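Local coordinates for protein leucine--tRNA ligase (Agrobacterium radiobacter, PDB 5AH5) that probably joins leucine to its cognate tRNA(Leu) at the expense of ATP, as a class I aminoacyl-tRNA synthetase, at residues L207-W221 and I527-F539. Numbering follows the deposited sequence.
Sequences LEGWPTSVRNIQRNW and IEHATLHLIYSRF. With LSS (5'-O-(L-leucylsulfamoyl)adenosine), chain I; nucleotides of chain D.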
ATOM      1  N   LEU B 207      13.117  -4.090   3.149  1.00 39.80           N
ATOM      2  CA  LEU B 207      11.663  -4.118   3.325  1.00 37.99           C
ATOM      3  C   LEU B 207      11.126  -5.486   3.077  1.00 37.47           C
ATOM      4  O   LEU B 207      10.267  -5.709   2.172  1.00 31.17           O
ATOM      5  CB  LEU B 207      10.951  -3.137   2.371  1.00 40.99           C
ATOM      6  CG  LEU B 207      11.038  -1.674   2.709  1.00 40.55           C
ATOM      7  CD1 LEU B 207      10.320  -0.847   1.634  1.00 39.32           C
ATOM      8  CD2 LEU B 207      10.498  -1.408   4.117  1.00 41.73           C
ATOM      9  N   GLU B 208      11.545  -6.399   3.950  1.00 36.97           N
ATOM     10  CA  GLU B 208      11.241  -7.804   3.763  1.00 42.61           C
ATOM     11  C   GLU B 208       9.753  -8.031   4.031  1.00 38.99           C
ATOM     12  O   GLU B 208       9.179  -9.016   3.572  1.00 32.71           O
ATOM     13  CB  GLU B 208      12.150  -8.705   4.643  1.00 45.88           C
ATOM     14  CG  GLU B 208      12.495 -10.044   3.959  1.00 62.98           C
ATOM     15  CD  GLU B 208      13.272  -9.921   2.619  1.00 73.25           C
ATOM     16  OE1 GLU B 208      13.943  -8.884   2.391  1.00 86.77           O
ATOM     17  OE2 GLU B 208      13.224 -10.864   1.782  1.00 67.67           O
ATOM     18  N   GLY B 209       9.112  -7.104   4.761  1.00 30.49           N
ATOM     19  CA  GLY B 209       7.663  -7.206   4.950  1.00 27.80           C
ATOM     20  C   GLY B 209       6.897  -6.642   3.748  1.00 28.41           C
ATOM     21  O   GLY B 209       5.694  -6.579   3.788  1.00 24.63           O
ATOM     22  N   TRP B 210       7.542  -6.247   2.667  1.00 26.58           N
ATOM     23  CA  TRP B 210       6.729  -5.879   1.488  1.00 32.32           C
ATOM     24  C   TRP B 210       6.770  -6.987   0.431  1.00 33.15           C
ATOM     25  O   TRP B 210       7.793  -7.626   0.292  1.00 32.79           O
ATOM     26  CB  TRP B 210       7.277  -4.581   0.872  1.00 32.69           C
ATOM     27  CG  TRP B 210       7.040  -3.353   1.653  1.00 31.22           C
ATOM     28  CD1 TRP B 210       7.120  -3.185   2.992  1.00 33.71           C
ATOM     29  CD2 TRP B 210       6.780  -2.072   1.095  1.00 33.71           C
ATOM     30  NE1 TRP B 210       6.831  -1.878   3.320  1.00 35.04           N
ATOM     31  CE2 TRP B 210       6.648  -1.173   2.155  1.00 36.27           C
ATOM     32  CE3 TRP B 210       6.637  -1.604  -0.209  1.00 35.08           C
ATOM     33  CZ2 TRP B 210       6.329   0.183   1.946  1.00 35.22           C
ATOM     34  CZ3 TRP B 210       6.330  -0.251  -0.410  1.00 35.50           C
ATOM     35  CH2 TRP B 210       6.173   0.604   0.662  1.00 33.29           C
ATOM     36  N   PRO B 211       5.686  -7.179  -0.331  1.00 35.33           N
ATOM     37  CA  PRO B 211       5.741  -8.099  -1.462  1.00 38.71           C
ATOM     38  C   PRO B 211       6.865  -7.759  -2.418  1.00 40.89           C
ATOM     39  O   PRO B 211       7.155  -6.558  -2.672  1.00 32.66           O
ATOM     40  CB  PRO B 211       4.393  -7.870  -2.157  1.00 38.19           C
ATOM     41  CG  PRO B 211       3.501  -7.471  -1.061  1.00 37.48           C
ATOM     42  CD  PRO B 211       4.318  -6.660  -0.130  1.00 36.75           C
ATOM     43  N   THR B 212       7.473  -8.807  -2.974  1.00 37.65           N
ATOM     44  CA  THR B 212       8.605  -8.643  -3.850  1.00 38.06           C
ATOM     45  C   THR B 212       8.095  -8.012  -5.158  1.00 33.36           C
ATOM     46  O   THR B 212       8.823  -7.315  -5.825  1.00 35.41           O
ATOM     47  CB  THR B 212       9.316  -9.990  -4.173  1.00 42.27           C
ATOM     48  OG1 THR B 212       8.422 -10.798  -4.908  1.00 51.00           O
ATOM     49  CG2 THR B 212       9.725 -10.745  -2.917  1.00 43.03           C
ATOM     50  N   SER B 213       6.854  -8.256  -5.504  1.00 30.63           N
ATOM     51  CA  SER B 213       6.246  -7.623  -6.645  1.00 38.70           C
ATOM     52  C   SER B 213       6.205  -6.071  -6.551  1.00 38.73           C
ATOM     53  O   SER B 213       6.588  -5.388  -7.497  1.00 37.30           O
ATOM     54  CB  SER B 213       4.823  -8.149  -6.796  1.00 46.61           C
ATOM     55  OG  SER B 213       4.086  -7.975  -5.574  1.00 47.96           O
ATOM     56  N   VAL B 214       5.727  -5.538  -5.425  1.00 38.46           N
ATOM     57  CA  VAL B 214       5.674  -4.078  -5.175  1.00 36.17           C
ATOM     58  C   VAL B 214       7.101  -3.513  -5.187  1.00 35.14           C
ATOM     59  O   VAL B 214       7.407  -2.502  -5.862  1.00 35.73           O
ATOM     60  CB  VAL B 214       4.934  -3.771  -3.876  1.00 33.70           C
ATOM     61  CG1 VAL B 214       5.057  -2.312  -3.495  1.00 36.01           C
ATOM     62  CG2 VAL B 214       3.475  -4.130  -4.009  1.00 35.33           C
ATOM     63  N   ARG B 215       8.002  -4.219  -4.546  1.00 33.00           N
ATOM     64  CA  ARG B 215       9.412  -3.797  -4.532  1.00 37.86           C
ATOM     65  C   ARG B 215      10.080  -3.688  -5.911  1.00 40.67           C
ATOM     66  O   ARG B 215      10.778  -2.690  -6.199  1.00 37.89           O
ATOM     67  CB  ARG B 215      10.237  -4.695  -3.625  1.00 38.98           C
ATOM     68  CG  ARG B 215       9.899  -4.470  -2.166  1.00 42.68           C
ATOM     69  CD  ARG B 215      10.875  -5.162  -1.277  1.00 41.58           C
ATOM     70  NE  ARG B 215      10.498  -6.555  -1.137  1.00 48.74           N
ATOM     71  CZ  ARG B 215      11.290  -7.508  -0.651  1.00 52.44           C
ATOM     72  NH1 ARG B 215      12.543  -7.228  -0.252  1.00 45.96           N
ATOM     73  NH2 ARG B 215      10.804  -8.748  -0.544  1.00 48.65           N
ATOM     74  N   ASN B 216       9.855  -4.709  -6.732  1.00 37.09           N
ATOM     75  CA  ASN B 216      10.368  -4.759  -8.077  1.00 36.06           C
ATOM     76  C   ASN B 216       9.677  -3.680  -8.939  1.00 35.52           C
ATOM     77  O   ASN B 216      10.293  -3.095  -9.751  1.00 34.66           O
ATOM     78  CB  ASN B 216      10.131  -6.148  -8.718  1.00 36.47           C
ATOM     79  CG  ASN B 216      10.643  -6.218 -10.165  1.00 35.90           C
ATOM     80  OD1 ASN B 216      11.841  -6.162 -10.398  1.00 39.93           O
ATOM     81  ND2 ASN B 216       9.753  -6.245 -11.114  1.00 36.05           N
ATOM     82  N   ILE B 217       8.393  -3.450  -8.771  1.00 36.85           N
ATOM     83  CA  ILE B 217       7.726  -2.351  -9.508  1.00 35.99           C
ATOM     84  C   ILE B 217       8.379  -0.983  -9.184  1.00 35.24           C
ATOM     85  O   ILE B 217       8.644  -0.157 -10.105  1.00 33.88           O
ATOM     86  CB  ILE B 217       6.216  -2.377  -9.268  1.00 36.54           C
ATOM     87  CG1 ILE B 217       5.602  -3.605  -9.953  1.00 35.68           C
ATOM     88  CG2 ILE B 217       5.535  -1.152  -9.860  1.00 40.08           C
ATOM     89  CD1 ILE B 217       4.189  -3.908  -9.487  1.00 36.29           C
ATOM     90  N   GLN B 218       8.748  -0.783  -7.918  1.00 37.36           N
ATOM     91  CA  GLN B 218       9.437   0.446  -7.539  1.00 39.01           C
ATOM     92  C   GLN B 218      10.852   0.530  -8.097  1.00 41.85           C
ATOM     93  O   GLN B 218      11.321   1.604  -8.458  1.00 38.03           O
ATOM     94  CB  GLN B 218       9.422   0.668  -6.021  1.00 36.13           C
ATOM     95  CG  GLN B 218       8.028   0.994  -5.458  1.00 34.03           C
ATOM     96  CD  GLN B 218       8.038   1.647  -4.066  1.00 31.76           C
ATOM     97  OE1 GLN B 218       9.079   1.789  -3.411  1.00 34.01           O
ATOM     98  NE2 GLN B 218       6.857   2.043  -3.614  1.00 35.02           N
ATOM     99  N   ARG B 219      11.554  -0.594  -8.132  1.00 41.68           N
ATOM    100  CA  ARG B 219      12.914  -0.677  -8.695  1.00 41.55           C
ATOM    101  C   ARG B 219      12.925  -0.210 -10.158  1.00 37.51           C
ATOM    102  O   ARG B 219      13.780   0.566 -10.568  1.00 38.27           O
ATOM    103  CB  ARG B 219      13.409  -2.144  -8.555  1.00 48.19           C
ATOM    104  CG  ARG B 219      14.789  -2.497  -9.088  1.00 55.06           C
ATOM    105  CD  ARG B 219      15.342  -3.818  -8.494  1.00 58.97           C
ATOM    106  NE  ARG B 219      15.760  -3.698  -7.068  1.00 65.67           N
ATOM    107  CZ  ARG B 219      15.137  -4.218  -5.987  1.00 67.35           C
ATOM    108  NH1 ARG B 219      14.022  -4.972  -6.082  1.00 70.10           N
ATOM    109  NH2 ARG B 219      15.649  -3.999  -4.768  1.00 61.67           N
ATOM    110  N   ASN B 220      11.947  -0.668 -10.922  1.00 35.62           N
ATOM    111  CA  ASN B 220      11.805  -0.295 -12.315  1.00 37.91           C
ATOM    112  C   ASN B 220      11.329   1.147 -12.494  1.00 42.12           C
ATOM    113  O   ASN B 220      11.637   1.748 -13.513  1.00 40.27           O
ATOM    114  CB  ASN B 220      10.754  -1.159 -13.004  1.00 38.24           C
ATOM    115  CG  ASN B 220      11.159  -2.633 -13.141  1.00 39.34           C
ATOM    116  OD1 ASN B 220      12.322  -3.007 -13.012  1.00 40.50           O
ATOM    117  ND2 ASN B 220      10.169  -3.468 -13.405  1.00 37.23           N
ATOM    118  N   TRP B 221      10.511   1.666 -11.571  1.00 39.40           N
ATOM    119  CA  TRP B 221      10.085   3.075 -11.644  1.00 37.63           C
ATOM    120  C   TRP B 221      11.259   4.029 -11.437  1.00 41.56           C
ATOM    121  O   TRP B 221      11.441   4.981 -12.200  1.00 40.86           O
ATOM    122  CB  TRP B 221       8.983   3.379 -10.653  1.00 36.65           C
ATOM    123  CG  TRP B 221       8.404   4.705 -10.873  1.00 34.65           C
ATOM    124  CD1 TRP B 221       8.686   5.853 -10.181  1.00 33.48           C
ATOM    125  CD2 TRP B 221       7.452   5.055 -11.879  1.00 32.98           C
ATOM    126  NE1 TRP B 221       7.949   6.899 -10.702  1.00 33.35           N
ATOM    127  CE2 TRP B 221       7.179   6.429 -11.733  1.00 31.84           C
ATOM    128  CE3 TRP B 221       6.773   4.330 -12.875  1.00 30.04           C
ATOM    129  CZ2 TRP B 221       6.289   7.096 -12.573  1.00 34.59           C
ATOM    130  CZ3 TRP B 221       5.898   4.980 -13.697  1.00 29.68           C
ATOM    131  CH2 TRP B 221       5.647   6.358 -13.551  1.00 33.80           C
ATOM    132  N   ILE B 527      -2.392  -2.441  -4.679  1.00 29.21           N
ATOM    133  CA  ILE B 527      -1.156  -2.427  -5.404  1.00 30.22           C
ATOM    134  C   ILE B 527      -1.159  -1.349  -6.457  1.00 26.07           C
ATOM    135  O   ILE B 527      -0.086  -0.926  -6.918  1.00 25.62           O
ATOM    136  CB  ILE B 527      -0.891  -3.828  -6.079  1.00 30.87           C
ATOM    137  CG1 ILE B 527       0.554  -3.914  -6.559  1.00 34.67           C
ATOM    138  CG2 ILE B 527      -1.842  -4.096  -7.254  1.00 29.23           C
ATOM    139  CD1 ILE B 527       1.081  -5.331  -6.647  1.00 40.90           C
ATOM    140  N   GLU B 528      -2.330  -0.897  -6.874  1.00 29.05           N
ATOM    141  CA  GLU B 528      -2.354   0.317  -7.732  1.00 35.21           C
ATOM    142  C   GLU B 528      -1.502   1.535  -7.243  1.00 35.65           C
ATOM    143  O   GLU B 528      -1.037   2.323  -8.066  1.00 38.54           O
ATOM    144  CB  GLU B 528      -3.784   0.750  -8.071  1.00 33.78           C
ATOM    145  CG  GLU B 528      -4.527   1.391  -6.932  1.00 34.56           C
ATOM    146  CD  GLU B 528      -5.147   0.394  -5.977  1.00 39.28           C
ATOM    147  OE1 GLU B 528      -4.830  -0.852  -6.102  1.00 35.54           O
ATOM    148  OE2 GLU B 528      -5.958   0.868  -5.118  1.00 33.10           O
ATOM    149  N   HIS B 529      -1.230   1.635  -5.941  1.00 30.24           N
ATOM    150  CA  HIS B 529      -0.394   2.721  -5.398  1.00 29.80           C
ATOM    151  C   HIS B 529       1.102   2.493  -5.392  1.00 31.34           C
ATOM    152  O   HIS B 529       1.862   3.312  -4.874  1.00 28.23           O
ATOM    153  CB  HIS B 529      -0.896   3.151  -4.034  1.00 28.82           C
ATOM    154  CG  HIS B 529      -2.132   3.972  -4.110  1.00 30.96           C
ATOM    155  ND1 HIS B 529      -2.148   5.238  -4.690  1.00 27.64           N
ATOM    156  CD2 HIS B 529      -3.410   3.680  -3.786  1.00 28.10           C
ATOM    157  CE1 HIS B 529      -3.383   5.700  -4.665  1.00 27.34           C
ATOM    158  NE2 HIS B 529      -4.171   4.773  -4.149  1.00 29.65           N
ATOM    159  N   ALA B 530       1.545   1.405  -6.014  1.00 33.01           N
ATOM    160  CA  ALA B 530       2.948   1.031  -5.997  1.00 32.01           C
ATOM    161  C   ALA B 530       3.889   2.119  -6.454  1.00 30.82           C
ATOM    162  O   ALA B 530       4.985   2.298  -5.887  1.00 31.57           O
ATOM    163  CB  ALA B 530       3.148  -0.232  -6.834  1.00 35.60           C
ATOM    164  N   THR B 531       3.523   2.848  -7.501  1.00 32.74           N
ATOM    165  CA  THR B 531       4.383   3.963  -7.890  1.00 32.69           C
ATOM    166  C   THR B 531       3.602   5.284  -7.847  1.00 34.94           C
ATOM    167  O   THR B 531       3.960   6.196  -8.580  1.00 34.28           O
ATOM    168  CB  THR B 531       5.028   3.786  -9.262  1.00 32.01           C
ATOM    169  OG1 THR B 531       4.001   3.702 -10.228  1.00 29.70           O
ATOM    170  CG2 THR B 531       5.908   2.542  -9.294  1.00 38.38           C
ATOM    171  N   LEU B 532       2.576   5.367  -6.978  1.00 31.07           N
ATOM    172  CA  LEU B 532       2.008   6.646  -6.509  1.00 30.45           C
ATOM    173  C   LEU B 532       2.282   6.791  -5.014  1.00 25.76           C
ATOM    174  O   LEU B 532       3.375   7.097  -4.660  1.00 26.95           O
ATOM    175  CB  LEU B 532       0.514   6.768  -6.855  1.00 29.63           C
ATOM    176  CG  LEU B 532       0.252   6.961  -8.367  1.00 33.29           C
ATOM    177  CD1 LEU B 532      -1.049   6.369  -8.833  1.00 34.73           C
ATOM    178  CD2 LEU B 532       0.306   8.414  -8.758  1.00 34.34           C
ATOM    179  N   HIS B 533       1.307   6.563  -4.142  1.00 23.87           N
ATOM    180  CA  HIS B 533       1.434   6.868  -2.728  1.00 24.06           C
ATOM    181  C   HIS B 533       2.582   6.091  -2.041  1.00 25.90           C
ATOM    182  O   HIS B 533       3.283   6.654  -1.186  1.00 27.58           O
ATOM    183  CB  HIS B 533       0.091   6.672  -2.042  1.00 24.55           C
ATOM    184  CG  HIS B 533       0.168   6.433  -0.552  1.00 27.38           C
ATOM    185  ND1 HIS B 533       0.446   7.434   0.350  1.00 27.66           N
ATOM    186  CD2 HIS B 533      -0.105   5.325   0.195  1.00 30.17           C
ATOM    187  CE1 HIS B 533       0.401   6.943   1.584  1.00 29.28           C
ATOM    188  NE2 HIS B 533       0.094   5.660   1.518  1.00 28.40           N
ATOM    189  N   LEU B 534       2.845   4.840  -2.463  1.00 24.66           N
ATOM    190  CA  LEU B 534       3.893   4.025  -1.842  1.00 25.63           C
ATOM    191  C   LEU B 534       5.271   4.513  -2.231  1.00 25.60           C
ATOM    192  O   LEU B 534       6.210   4.255  -1.522  1.00 30.35           O
ATOM    193  CB  LEU B 534       3.704   2.508  -2.206  1.00 27.75           C
ATOM    194  CG  LEU B 534       2.415   1.858  -1.655  1.00 27.70           C
ATOM    195  CD1 LEU B 534       2.085   0.480  -2.218  1.00 31.27           C
ATOM    196  CD2 LEU B 534       2.461   1.831  -0.116  1.00 26.15           C
ATOM    197  N   ILE B 535       5.445   5.207  -3.361  1.00 26.00           N
ATOM    198  CA  ILE B 535       6.737   5.887  -3.578  1.00 29.80           C
ATOM    199  C   ILE B 535       6.792   7.160  -2.759  1.00 28.68           C
ATOM    200  O   ILE B 535       7.746   7.399  -2.064  1.00 32.26           O
ATOM    201  CB  ILE B 535       6.937   6.326  -5.025  1.00 36.45           C
ATOM    202  CG1 ILE B 535       7.229   5.121  -5.891  1.00 42.74           C
ATOM    203  CG2 ILE B 535       8.119   7.313  -5.137  1.00 42.85           C
ATOM    204  CD1 ILE B 535       8.650   4.613  -5.786  1.00 46.86           C
ATOM    205  N   TYR B 536       5.796   8.034  -2.934  1.00 29.27           N
ATOM    206  CA  TYR B 536       5.866   9.365  -2.286  1.00 28.54           C
ATOM    207  C   TYR B 536       5.998   9.317  -0.738  1.00 27.78           C
ATOM    208  O   TYR B 536       6.768  10.050  -0.161  1.00 28.83           O
ATOM    209  CB  TYR B 536       4.623  10.156  -2.648  1.00 29.42           C
ATOM    210  CG  TYR B 536       4.433  10.495  -4.121  1.00 25.82           C
ATOM    211  CD1 TYR B 536       5.462  11.010  -4.894  1.00 29.72           C
ATOM    212  CD2 TYR B 536       3.225  10.301  -4.713  1.00 27.30           C
ATOM    213  CE1 TYR B 536       5.272  11.306  -6.259  1.00 30.92           C
ATOM    214  CE2 TYR B 536       2.990  10.646  -6.043  1.00 29.80           C
ATOM    215  CZ  TYR B 536       4.009  11.138  -6.809  1.00 29.82           C
ATOM    216  OH  TYR B 536       3.712  11.416  -8.105  1.00 33.01           O
ATOM    217  N   SER B 537       5.173   8.488  -0.093  1.00 31.55           N
ATOM    218  CA  SER B 537       5.205   8.227   1.361  1.00 30.96           C
ATOM    219  C   SER B 537       6.577   7.746   1.852  1.00 33.08           C
ATOM    220  O   SER B 537       7.061   8.188   2.919  1.00 27.73           O
ATOM    221  CB  SER B 537       4.118   7.190   1.729  1.00 34.84           C
ATOM    222  OG  SER B 537       4.374   5.930   1.107  1.00 31.38           O
ATOM    223  N   ARG B 538       7.226   6.850   1.094  1.00 30.60           N
ATOM    224  CA  ARG B 538       8.568   6.456   1.496  1.00 31.60           C
ATOM    225  C   ARG B 538       9.506   7.657   1.352  1.00 31.69           C
ATOM    226  O   ARG B 538      10.341   7.902   2.220  1.00 29.53           O
ATOM    227  CB  ARG B 538       9.083   5.255   0.708  1.00 29.77           C
ATOM    228  CG  ARG B 538       8.261   3.986   0.922  1.00 30.00           C
ATOM    229  CD  ARG B 538       8.800   2.864   0.013  1.00 32.18           C
ATOM    230  NE  ARG B 538      10.206   2.640   0.393  1.00 31.83           N
ATOM    231  CZ  ARG B 538      11.266   2.617  -0.419  1.00 33.45           C
ATOM    232  NH1 ARG B 538      11.158   2.668  -1.745  1.00 35.65           N
ATOM    233  NH2 ARG B 538      12.470   2.481   0.128  1.00 36.39           N
ATOM    234  N   PHE B 539       9.355   8.419   0.275  1.00 30.40           N
ATOM    235  CA  PHE B 539      10.221   9.577   0.058  1.00 31.54           C
ATOM    236  C   PHE B 539      10.059  10.636   1.180  1.00 30.76           C
ATOM    237  O   PHE B 539      11.032  11.129   1.754  1.00 29.60           O
ATOM    238  CB  PHE B 539       9.943  10.191  -1.325  1.00 35.58           C
ATOM    239  CG  PHE B 539      10.486  11.583  -1.500  1.00 34.69           C
ATOM    240  CD1 PHE B 539      11.819  11.861  -1.256  1.00 36.50           C
ATOM    241  CD2 PHE B 539       9.658  12.615  -1.922  1.00 39.89           C
ATOM    242  CE1 PHE B 539      12.337  13.137  -1.431  1.00 40.18           C
ATOM    243  CE2 PHE B 539      10.159  13.910  -2.078  1.00 39.67           C
ATOM    244  CZ  PHE B 539      11.503  14.167  -1.839  1.00 37.36           C
TER
HETATM  245  C1  LSS I1818      -7.257   5.790  -2.378  1.00 26.69           C
HETATM  246  N1  LSS I1818     -11.392  -3.965  -4.268  1.00 26.41           N
HETATM  247  O1  LSS I1818      -6.807   4.991  -3.169  1.00 28.41           O
HETATM  248  S1  LSS I1818      -9.544   4.902  -2.616  1.00 26.30           S
HETATM  249  C2  LSS I1818     -10.445  -3.954  -3.333  1.00 29.83           C
HETATM  250  N2  LSS I1818      -8.535   5.847  -2.049  1.00 25.39           N
HETATM  251  O2  LSS I1818      -7.132  -0.302  -3.064  1.00 28.72           O
HETATM  252  N3  LSS I1818      -9.958  -2.816  -2.792  1.00 30.16           N
HETATM  253  O3  LSS I1818      -6.425   0.508  -0.524  1.00 27.32           O
HETATM  254  C4  LSS I1818     -10.464  -1.634  -3.217  1.00 29.75           C
HETATM  255  N4  LSS I1818      -7.056   7.918  -1.084  1.00 23.97           N
HETATM  256  O4  LSS I1818      -9.679   0.892  -0.905  1.00 25.84           O
HETATM  257  C5  LSS I1818     -11.389  -1.581  -4.252  1.00 30.17           C
HETATM  258  O5  LSS I1818      -9.158   3.429  -2.136  1.00 29.97           O
HETATM  259  C6  LSS I1818     -11.838  -2.771  -4.799  1.00 31.26           C
HETATM  260  N6  LSS I1818     -12.788  -2.726  -5.768  1.00 27.78           N
HETATM  261  C7  LSS I1818      -4.187   7.032  -0.261  1.00 20.27           C
HETATM  262  N7  LSS I1818     -11.664  -0.273  -4.496  1.00 32.34           N
HETATM  263  C8  LSS I1818     -10.886   0.480  -3.671  1.00 30.58           C
HETATM  264  C9  LSS I1818      -5.288   6.152  -0.860  1.00 22.91           C
HETATM  265  N9  LSS I1818     -10.182  -0.367  -2.875  1.00 30.27           N
HETATM  266  CA  LSS I1818      -6.340   6.812  -1.771  1.00 26.07           C
HETATM  267  C10 LSS I1818      -3.246   7.485  -1.388  1.00 24.17           C
HETATM  268  C11 LSS I1818      -3.486   6.222   0.887  1.00 20.24           C
HETATM  269  O1A LSS I1818      -9.684   4.766  -4.073  1.00 25.13           O
HETATM  270  C21 LSS I1818      -9.192  -0.024  -1.873  1.00 25.88           C
HETATM  271  C22 LSS I1818      -7.992   0.627  -2.467  1.00 26.36           C
HETATM  272  C23 LSS I1818      -7.361   1.336  -1.267  1.00 27.04           C
HETATM  273  C24 LSS I1818      -8.597   1.689  -0.466  1.00 25.13           C
HETATM  274  C25 LSS I1818      -9.100   3.106  -0.750  1.00 27.58           C
HETATM  275  O2A LSS I1818     -10.856   5.091  -2.034  1.00 20.07           O
ATOM    276  P     C D   4      14.469 -10.757 -12.491  1.00 73.93           P
ATOM    277  OP1   C D   4      15.516 -11.254 -11.561  1.00 80.41           O
ATOM    278  OP2   C D   4      14.193 -11.447 -13.775  1.00 72.71           O
ATOM    279  O5'   C D   4      13.032 -10.782 -11.799  1.00 65.16           O
ATOM    280  C5'   C D   4      12.799 -10.031 -10.597  1.00 60.59           C
ATOM    281  C4'   C D   4      11.324  -9.757 -10.418  1.00 61.08           C
ATOM    282  O4'   C D   4      10.724  -9.170 -11.609  1.00 49.45           O
ATOM    283  C3'   C D   4      10.457 -10.976 -10.181  1.00 57.18           C
ATOM    284  O3'   C D   4      10.634 -11.462  -8.867  1.00 65.36           O
ATOM    285  C2'   C D   4       9.079 -10.392 -10.419  1.00 56.50           C
ATOM    286  O2'   C D   4       8.577  -9.649  -9.321  1.00 57.04           O
ATOM    287  C1'   C D   4       9.353  -9.547 -11.663  1.00 51.93           C
ATOM    288  N1    C D   4       9.094 -10.264 -12.927  1.00 47.38           N
ATOM    289  C2    C D   4       7.773 -10.567 -13.248  1.00 45.12           C
ATOM    290  O2    C D   4       6.874 -10.254 -12.451  1.00 48.87           O
ATOM    291  N3    C D   4       7.501 -11.194 -14.416  1.00 52.10           N
ATOM    292  C4    C D   4       8.495 -11.523 -15.244  1.00 48.21           C
ATOM    293  N4    C D   4       8.174 -12.134 -16.388  1.00 55.94           N
ATOM    294  C5    C D   4       9.856 -11.234 -14.941  1.00 47.70           C
ATOM    295  C6    C D   4      10.109 -10.601 -13.786  1.00 50.94           C
ATOM    296  P     C D   3      17.011  -9.216 -17.560  1.00 92.37           P
ATOM    297  OP1   C D   3      18.273  -9.504 -16.831  1.00 94.84           O
ATOM    298  OP2   C D   3      16.397 -10.243 -18.447  1.00 85.74           O
ATOM    299  O5'   C D   3      15.920  -8.775 -16.489  1.00 97.10           O
ATOM    300  C5'   C D   3      16.307  -7.975 -15.359  1.00 92.00           C
ATOM    301  C4'   C D   3      15.091  -7.487 -14.609  1.00 87.82           C
ATOM    302  O4'   C D   3      14.132  -6.874 -15.522  1.00 87.84           O
ATOM    303  C3'   C D   3      14.230  -8.531 -13.921  1.00 82.93           C
ATOM    304  O3'   C D   3      14.774  -9.182 -12.771  1.00 82.03           O
ATOM    305  C2'   C D   3      13.004  -7.693 -13.622  1.00 76.75           C
ATOM    306  O2'   C D   3      13.256  -6.730 -12.623  1.00 83.47           O
ATOM    307  C1'   C D   3      12.826  -6.973 -14.960  1.00 76.74           C
ATOM    308  N1    C D   3      11.931  -7.692 -15.898  1.00 66.58           N
ATOM    309  C2    C D   3      10.553  -7.675 -15.641  1.00 67.75           C
ATOM    310  O2    C D   3      10.134  -7.052 -14.646  1.00 65.45           O
ATOM    311  N3    C D   3       9.714  -8.322 -16.488  1.00 64.16           N
ATOM    312  C4    C D   3      10.205  -8.994 -17.533  1.00 53.59           C
ATOM    313  C5    C D   3      11.603  -9.041 -17.807  1.00 62.98           C
ATOM    314  C6    C D   3      12.423  -8.384 -16.971  1.00 60.78           C
TER
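With CG of both Gln218 and Arg538 anti to the carbonyl carbon, the extended glutamine and the arginine, bent at chi3 (60°), bring amide and guanidinium together. Arg538 NH1 donates to Gln218 OE1 over 2.8 Å, lying nearly along the C=O direction; the bond is bent at the hydrogen, and OE1 is tilted from the guanidinium plane, the flat groups being 28° apart. NE2 gives a bond of 3.0 Å to Ala530 O, in the turn before helix 533-539, and a weak one to Leu534 O, in its first turn. Glutamine suits this buried place, since one amide both accepts and donates; together these bonds fix which way it is flipped. Arg538 also bonds Leu200 O and forms a salt bridge with Glu554. Ile535 CD1 packs on Gln218 CD at 3.5 Å. Arg538 CD lies 3.5 Å from Trp210 CH2, which Leu534 CD2 also touches. Farther on, Thr531 lays CB over one face of the Trp221 indole in a CH-pi contact, 4.0 Å from the five-membered ring's centroid. Small Ala530 lets Ile217 CG2 approach its CB to 4.0 Å, and Ile527 CD1 reaches Val214 CG2 at 3.8 Å. Beyond the interface, Asn216 OD1 accepts from O2' of C3 of chain D, whereas His529 NE2 donates to LSS O1, so the packing joins an RNA-binding helix to the wall of the leucyl-adenylate analogue's pocket. The axes of helix segments 212-221 and 533-539 cross at -78° and come within 11.2 Å, a gap the long Gln218 helps span; strand 556-560, at the edge of the parallel catalytic sheet, packs against Trp210, Val214 and Leu534 through Leu559.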